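Local coordinates for vitamin B12-binding protein (Vibrio cholerae O395, PDB 5YSC), which binds vitamin B12 in the periplasm and probably delivers it to the membrane subunit BtuC of the BtuCDF importer, at residues 21-35 against 42-56. Sequence-based numbering, arbitrary orientation.
With SO4 (sulfate ion), chain C.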
loop_
_atom_site.group_PDB
_atom_site.type_symbol
_atom_site.label_atom_id
_atom_site.label_comp_id
_atom_site.label_asym_id
_atom_site.label_seq_id
_atom_site.Cartn_x
_atom_site.Cartn_y
_atom_site.Cartn_z
ATOM N N GLU A 21 -2.549 -10.109 -23.843
ATOM C CA GLU A 21 -3.918 -10.047 -24.166
ATOM C C GLU A 21 -4.874 -10.508 -23.111
ATOM O O GLU A 21 -5.970 -10.168 -23.202
ATOM C CB GLU A 21 -4.210 -10.917 -25.370
ATOM C CG GLU A 21 -3.769 -10.365 -26.698
ATOM C CD GLU A 21 -4.250 -8.950 -27.033
ATOM O OE1 GLU A 21 -3.450 -8.192 -27.576
ATOM O OE2 GLU A 21 -5.398 -8.663 -26.826
ATOM N N ARG A 22 -4.416 -11.281 -22.137
ATOM C CA ARG A 22 -5.261 -11.852 -21.087
ATOM C C ARG A 22 -4.482 -11.716 -19.776
ATOM O O ARG A 22 -3.640 -12.555 -19.456
ATOM C CB ARG A 22 -5.609 -13.307 -21.376
ATOM C CG ARG A 22 -6.402 -13.521 -22.654
ATOM C CD ARG A 22 -6.913 -14.927 -22.722
ATOM N NE ARG A 22 -7.814 -15.183 -21.607
ATOM C CZ ARG A 22 -9.113 -14.916 -21.624
ATOM N NH1 ARG A 22 -9.677 -14.400 -22.704
ATOM N NH2 ARG A 22 -9.851 -15.165 -20.554
ATOM N N ILE A 23 -4.729 -10.644 -19.028
ATOM C CA ILE A 23 -3.891 -10.316 -17.874
ATOM C C ILE A 23 -4.677 -10.586 -16.597
ATOM O O ILE A 23 -5.868 -10.299 -16.522
ATOM C CB ILE A 23 -3.404 -8.852 -17.947
ATOM C CG1 ILE A 23 -2.663 -8.610 -19.258
ATOM C CG2 ILE A 23 -2.424 -8.531 -16.821
ATOM C CD1 ILE A 23 -2.193 -7.171 -19.463
ATOM N N ILE A 24 -4.014 -11.146 -15.586
ATOM C CA ILE A 24 -4.643 -11.370 -14.285
ATOM C C ILE A 24 -3.840 -10.625 -13.239
ATOM O O ILE A 24 -2.611 -10.685 -13.248
ATOM C CB ILE A 24 -4.720 -12.866 -13.958
ATOM C CG1 ILE A 24 -5.757 -13.527 -14.878
ATOM C CG2 ILE A 24 -5.080 -13.113 -12.483
ATOM C CD1 ILE A 24 -5.918 -15.029 -14.632
ATOM N N SER A 25 -4.537 -9.917 -12.347
ATOM C CA SER A 25 -3.933 -9.218 -11.215
ATOM C C SER A 25 -4.305 -9.929 -9.926
ATOM O O SER A 25 -5.487 -10.223 -9.682
ATOM C CB SER A 25 -4.415 -7.771 -11.137
ATOM O OG SER A 25 -4.086 -7.235 -9.881
ATOM N N LEU A 26 -3.305 -10.154 -9.091
ATOM C CA LEU A 26 -3.511 -10.847 -7.825
ATOM C C LEU A 26 -3.524 -9.913 -6.612
ATOM O O LEU A 26 -3.408 -10.396 -5.485
ATOM C CB LEU A 26 -2.450 -11.927 -7.650
ATOM C CG LEU A 26 -2.376 -12.979 -8.765
ATOM C CD1 LEU A 26 -1.269 -13.975 -8.439
ATOM C CD2 LEU A 26 -3.697 -13.722 -8.966
ATOM N N ALA A 27 -3.642 -8.589 -6.808
ATOM C CA ALA A 27 -3.668 -7.675 -5.663
ATOM C C ALA A 27 -4.384 -6.372 -6.020
ATOM O O ALA A 27 -4.354 -5.953 -7.177
ATOM C CB ALA A 27 -2.260 -7.350 -5.152
ATOM N N PRO A 28 -5.019 -5.716 -5.042
ATOM C CA PRO A 28 -5.619 -4.396 -5.318
ATOM C C PRO A 28 -4.628 -3.408 -5.884
ATOM O O PRO A 28 -4.956 -2.691 -6.840
ATOM C CB PRO A 28 -6.127 -3.964 -3.947
ATOM C CG PRO A 28 -6.434 -5.235 -3.226
ATOM C CD PRO A 28 -5.284 -6.178 -3.664
ATOM N N HIS A 29 -3.431 -3.318 -5.307
ATOM C CA HIS A 29 -2.463 -2.364 -5.837
ATOM C C HIS A 29 -2.060 -2.747 -7.240
ATOM O O HIS A 29 -1.864 -1.881 -8.099
ATOM C CB HIS A 29 -1.222 -2.264 -4.952
ATOM C CG HIS A 29 -0.137 -3.243 -5.330
ATOM N ND1 HIS A 29 -0.155 -4.568 -4.945
ATOM C CD2 HIS A 29 0.939 -3.097 -6.139
ATOM C CE1 HIS A 29 0.874 -5.190 -5.487
ATOM N NE2 HIS A 29 1.561 -4.316 -6.197
ATOM N N ALA A 30 -1.959 -4.059 -7.501
ATOM C CA ALA A 30 -1.528 -4.504 -8.816
ATOM C C ALA A 30 -2.548 -4.147 -9.893
ATOM O O ALA A 30 -2.171 -3.892 -11.052
ATOM C CB ALA A 30 -1.266 -6.000 -8.771
ATOM N N THR A 31 -3.821 -4.099 -9.524
ATOM C CA THR A 31 -4.854 -3.676 -10.436
ATOM C C THR A 31 -4.727 -2.188 -10.723
ATOM O O THR A 31 -4.826 -1.769 -11.885
ATOM C CB THR A 31 -6.212 -4.032 -9.842
ATOM O OG1 THR A 31 -6.279 -5.455 -9.708
ATOM C CG2 THR A 31 -7.356 -3.519 -10.698
ATOM N N GLU A 32 -4.458 -1.389 -9.699
ATOM C CA GLU A 32 -4.260 0.034 -9.961
ATOM C C GLU A 32 -3.081 0.261 -10.911
ATOM O O GLU A 32 -3.171 1.043 -11.864
ATOM C CB GLU A 32 -4.083 0.823 -8.648
ATOM C CG GLU A 32 -5.337 0.775 -7.731
ATOM C CD GLU A 32 -5.426 1.865 -6.695
ATOM O OE1 GLU A 32 -5.090 3.032 -6.998
ATOM O OE2 GLU A 32 -5.868 1.553 -5.560
ATOM N N ILE A 33 -1.944 -0.389 -10.643
ATOM C CA ILE A 33 -0.753 -0.170 -11.463
ATOM C C ILE A 33 -0.972 -0.677 -12.868
ATOM O O ILE A 33 -0.455 -0.090 -13.835
ATOM C CB ILE A 33 0.466 -0.832 -10.797
ATOM C CG1 ILE A 33 0.857 -0.062 -9.523
ATOM C CG2 ILE A 33 1.594 -0.906 -11.762
ATOM C CD1 ILE A 33 1.155 1.296 -9.719
ATOM N N ALA A 34 -1.728 -1.769 -13.008
ATOM C CA ALA A 34 -2.039 -2.297 -14.339
ATOM C C ALA A 34 -2.800 -1.268 -15.171
ATOM O O ALA A 34 -2.450 -1.014 -16.334
ATOM C CB ALA A 34 -2.810 -3.616 -14.236
ATOM N N TYR A 35 -3.832 -0.642 -14.589
ATOM C CA TYR A 35 -4.546 0.398 -15.337
ATOM C C TYR A 35 -3.643 1.579 -15.655
ATOM O O TYR A 35 -3.660 2.081 -16.792
ATOM C CB TYR A 35 -5.785 0.876 -14.575
ATOM C CG TYR A 35 -7.009 0.032 -14.828
ATOM C CD1 TYR A 35 -7.250 -1.085 -14.067
ATOM C CD2 TYR A 35 -7.945 0.356 -15.814
ATOM C CE1 TYR A 35 -8.354 -1.874 -14.270
ATOM C CE2 TYR A 35 -9.049 -0.435 -16.023
ATOM C CZ TYR A 35 -9.262 -1.554 -15.235
ATOM O OH TYR A 35 -10.406 -2.363 -15.419
ATOM N N LYS A 42 -6.959 -5.135 -20.892
ATOM C CA LYS A 42 -6.569 -6.537 -21.098
ATOM C C LYS A 42 -6.715 -7.392 -19.849
ATOM O O LYS A 42 -6.464 -8.603 -19.908
ATOM C CB LYS A 42 -5.127 -6.630 -21.602
ATOM C CG LYS A 42 -4.856 -5.863 -22.856
ATOM C CD LYS A 42 -5.782 -6.262 -23.940
ATOM C CE LYS A 42 -5.325 -5.638 -25.224
ATOM N NZ LYS A 42 -6.400 -5.778 -26.203
ATOM N N LEU A 43 -7.128 -6.806 -18.720
ATOM C CA LEU A 43 -7.403 -7.602 -17.539
ATOM C C LEU A 43 -8.604 -8.496 -17.742
ATOM O O LEU A 43 -9.672 -8.064 -18.205
ATOM C CB LEU A 43 -7.648 -6.718 -16.319
ATOM C CG LEU A 43 -6.431 -5.976 -15.833
ATOM C CD1 LEU A 43 -6.840 -4.852 -14.861
ATOM C CD2 LEU A 43 -5.473 -6.917 -15.147
ATOM N N VAL A 44 -8.445 -9.755 -17.350
ATOM C CA VAL A 44 -9.539 -10.715 -17.385
ATOM C C VAL A 44 -9.877 -11.246 -15.999
ATOM O O VAL A 44 -10.872 -11.966 -15.859
ATOM C CB VAL A 44 -9.253 -11.884 -18.361
ATOM C CG1 VAL A 44 -9.043 -11.383 -19.776
ATOM C CG2 VAL A 44 -8.037 -12.684 -17.919
ATOM N N ALA A 45 -9.083 -10.918 -14.973
ATOM C CA ALA A 45 -9.453 -11.198 -13.592
ATOM C C ALA A 45 -8.538 -10.406 -12.670
ATOM O O ALA A 45 -7.415 -10.033 -13.050
ATOM C CB ALA A 45 -9.367 -12.693 -13.243
ATOM N N VAL A 46 -9.035 -10.168 -11.461
ATOM C CA VAL A 46 -8.342 -9.374 -10.455
ATOM C C VAL A 46 -8.598 -10.015 -9.092
ATOM O O VAL A 46 -9.159 -11.112 -8.997
ATOM C CB VAL A 46 -8.792 -7.898 -10.488
ATOM C CG1 VAL A 46 -8.431 -7.250 -11.831
ATOM C CG2 VAL A 46 -10.265 -7.779 -10.142
ATOM N N SER A 47 -8.173 -9.346 -8.030
ATOM C CA SER A 47 -8.352 -9.788 -6.661
ATOM C C SER A 47 -9.600 -9.179 -6.038
ATOM O O SER A 47 -10.145 -8.194 -6.526
ATOM C CB SER A 47 -7.141 -9.401 -5.832
ATOM O OG SER A 47 -7.179 -8.027 -5.507
ATOM N N GLU A 48 -10.051 -9.796 -4.947
ATOM C CA GLU A 48 -10.970 -9.127 -4.042
ATOM C C GLU A 48 -10.328 -7.816 -3.606
ATOM O O GLU A 48 -9.105 -7.712 -3.489
ATOM C CB GLU A 48 -11.291 -10.011 -2.821
ATOM C CG GLU A 48 -12.239 -11.178 -3.135
ATOM C CD GLU A 48 -12.540 -12.100 -1.935
ATOM O OE1 GLU A 48 -12.658 -11.644 -0.782
ATOM O OE2 GLU A 48 -12.642 -13.323 -2.169
ATOM N N TYR A 49 -11.155 -6.797 -3.433
ATOM C CA TYR A 49 -10.723 -5.443 -3.142
ATOM C C TYR A 49 -10.011 -4.746 -4.291
ATOM O O TYR A 49 -9.515 -3.639 -4.092
ATOM C CB TYR A 49 -9.849 -5.393 -1.900
ATOM C CG TYR A 49 -10.690 -5.370 -0.669
ATOM C CD1 TYR A 49 -11.167 -6.534 -0.146
ATOM C CD2 TYR A 49 -11.034 -4.187 -0.070
ATOM C CE1 TYR A 49 -11.966 -6.541 0.987
ATOM C CE2 TYR A 49 -11.825 -4.160 1.062
ATOM C CZ TYR A 49 -12.284 -5.347 1.584
ATOM O OH TYR A 49 -13.066 -5.334 2.707
ATOM N N SER A 50 -9.985 -5.318 -5.489
ATOM C CA SER A 50 -9.544 -4.584 -6.678
ATOM C C SER A 50 -10.720 -3.721 -7.105
ATOM O O SER A 50 -11.492 -4.065 -8.002
ATOM C CB SER A 50 -9.099 -5.518 -7.797
ATOM O OG SER A 50 -7.889 -6.178 -7.496
ATOM N N ASP A 51 -10.863 -2.584 -6.425
ATOM C CA ASP A 51 -11.999 -1.680 -6.630
ATOM C C ASP A 51 -11.597 -0.339 -7.216
ATOM O O ASP A 51 -12.397 0.617 -7.180
ATOM C CB ASP A 51 -12.727 -1.458 -5.322
ATOM C CG ASP A 51 -11.834 -0.889 -4.230
ATOM O OD1 ASP A 51 -10.675 -0.444 -4.483
ATOM O OD2 ASP A 51 -12.337 -0.869 -3.088
ATOM N N TYR A 52 -10.373 -0.230 -7.741
ATOM C CA TYR A 52 -9.903 0.995 -8.297
ATOM C C TYR A 52 -8.998 0.725 -9.496
ATOM O O TYR A 52 -8.092 -0.119 -9.390
ATOM C CB TYR A 52 -9.137 1.854 -7.306
ATOM C CG TYR A 52 -9.024 3.254 -7.835
ATOM C CD1 TYR A 52 -10.040 4.161 -7.625
ATOM C CD2 TYR A 52 -7.962 3.636 -8.646
ATOM C CE1 TYR A 52 -9.991 5.414 -8.168
ATOM C CE2 TYR A 52 -7.899 4.937 -9.199
ATOM C CZ TYR A 52 -8.935 5.805 -8.955
ATOM O OH TYR A 52 -8.877 7.089 -9.507
ATOM N N PRO A 53 -9.169 1.429 -10.600
ATOM C CA PRO A 53 -10.293 2.323 -10.940
ATOM C C PRO A 53 -11.597 1.551 -10.807
ATOM O O PRO A 53 -11.615 0.320 -10.852
ATOM C CB PRO A 53 -10.018 2.686 -12.394
ATOM C CG PRO A 53 -8.570 2.523 -12.594
ATOM C CD PRO A 53 -8.237 1.299 -11.737
ATOM N N PRO A 54 -12.714 2.233 -10.552
ATOM C CA PRO A 54 -13.902 1.484 -10.135
ATOM C C PRO A 54 -14.433 0.475 -11.144
ATOM O O PRO A 54 -15.082 -0.478 -10.724
ATOM C CB PRO A 54 -14.928 2.599 -9.836
ATOM C CG PRO A 54 -14.045 3.808 -9.480
ATOM C CD PRO A 54 -12.853 3.690 -10.379
ATOM N N GLN A 55 -14.198 0.647 -12.446
ATOM C CA GLN A 55 -14.664 -0.337 -13.422
ATOM C C GLN A 55 -14.090 -1.726 -13.121
ATOM O O GLN A 55 -14.616 -2.729 -13.602
ATOM C CB GLN A 55 -14.292 0.085 -14.849
ATOM C CG GLN A 55 -12.839 0.223 -15.129
ATOM C CD GLN A 55 -12.554 1.137 -16.314
ATOM O OE1 GLN A 55 -11.858 2.154 -16.179
ATOM N NE2 GLN A 55 -13.103 0.786 -17.480
ATOM N N ALA A 56 -13.029 -1.787 -12.317
ATOM C CA ALA A 56 -12.408 -3.070 -11.989
ATOM C C ALA A 56 -13.340 -3.948 -11.175
ATOM O O ALA A 56 -13.136 -5.169 -11.116
ATOM C CB ALA A 56 -11.092 -2.891 -11.214
HETATM S S SO4 C . -14.652 -7.761 -3.946
HETATM O O1 SO4 C . -13.974 -6.620 -4.588
HETATM O O2 SO4 C . -16.090 -7.501 -3.857
HETATM O O3 SO4 C . -14.108 -7.915 -2.597
HETATM O O4 SO4 C . -14.481 -8.990 -4.720
HETATM O O HOH W 1 -7.746 -1.891 -7.374
#
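With Thr31 OG1 beside its own backbone N (chi1 -62°) and Ser50 OG turned likewise (chi1 -70°), the two hydroxyls meet in a hydrogen bond of 2.8 Å between OG1 and OG. Ser25 OG, placed opposite its backbone N, bonds Thr31 OG1, so a chain of buried hydroxyls ties strand end, helix and loop together. Thr31's methyl CG2 rests on Ala56 CB. Further along the helix Tyr35 carries Pro53, which follows a cis peptide bond, over one face of its ring in a CH-pi contact, Pro53 CG 4.1 Å from the ring centroid, while Leu43 CD1 comes in obliquely, 3.4 Å from Tyr35 CE1. This is a right-handed beta-alpha-beta crossover: strands 23-25 and 43-45 run parallel with a beta bulge, joined by Val44 N to Ile23 O (2.8 Å) and Ser25 N to Ala45 O (3.0 Å), and helix 28-36 packs on the face carrying Ile23 and Leu43. Beyond the strands both segments enter the cobalamin pocket, where Pro28 CG sits 3.7 Å from Tyr49 CB and His29 N bonds the ligand. A water donates to Pro28 O and Tyr52 O. Glu32 meets the Tyr52 side chain at about a right angle, OE1 nearest CD2, its OE2 salt-bridged to Arg249 and Arg253.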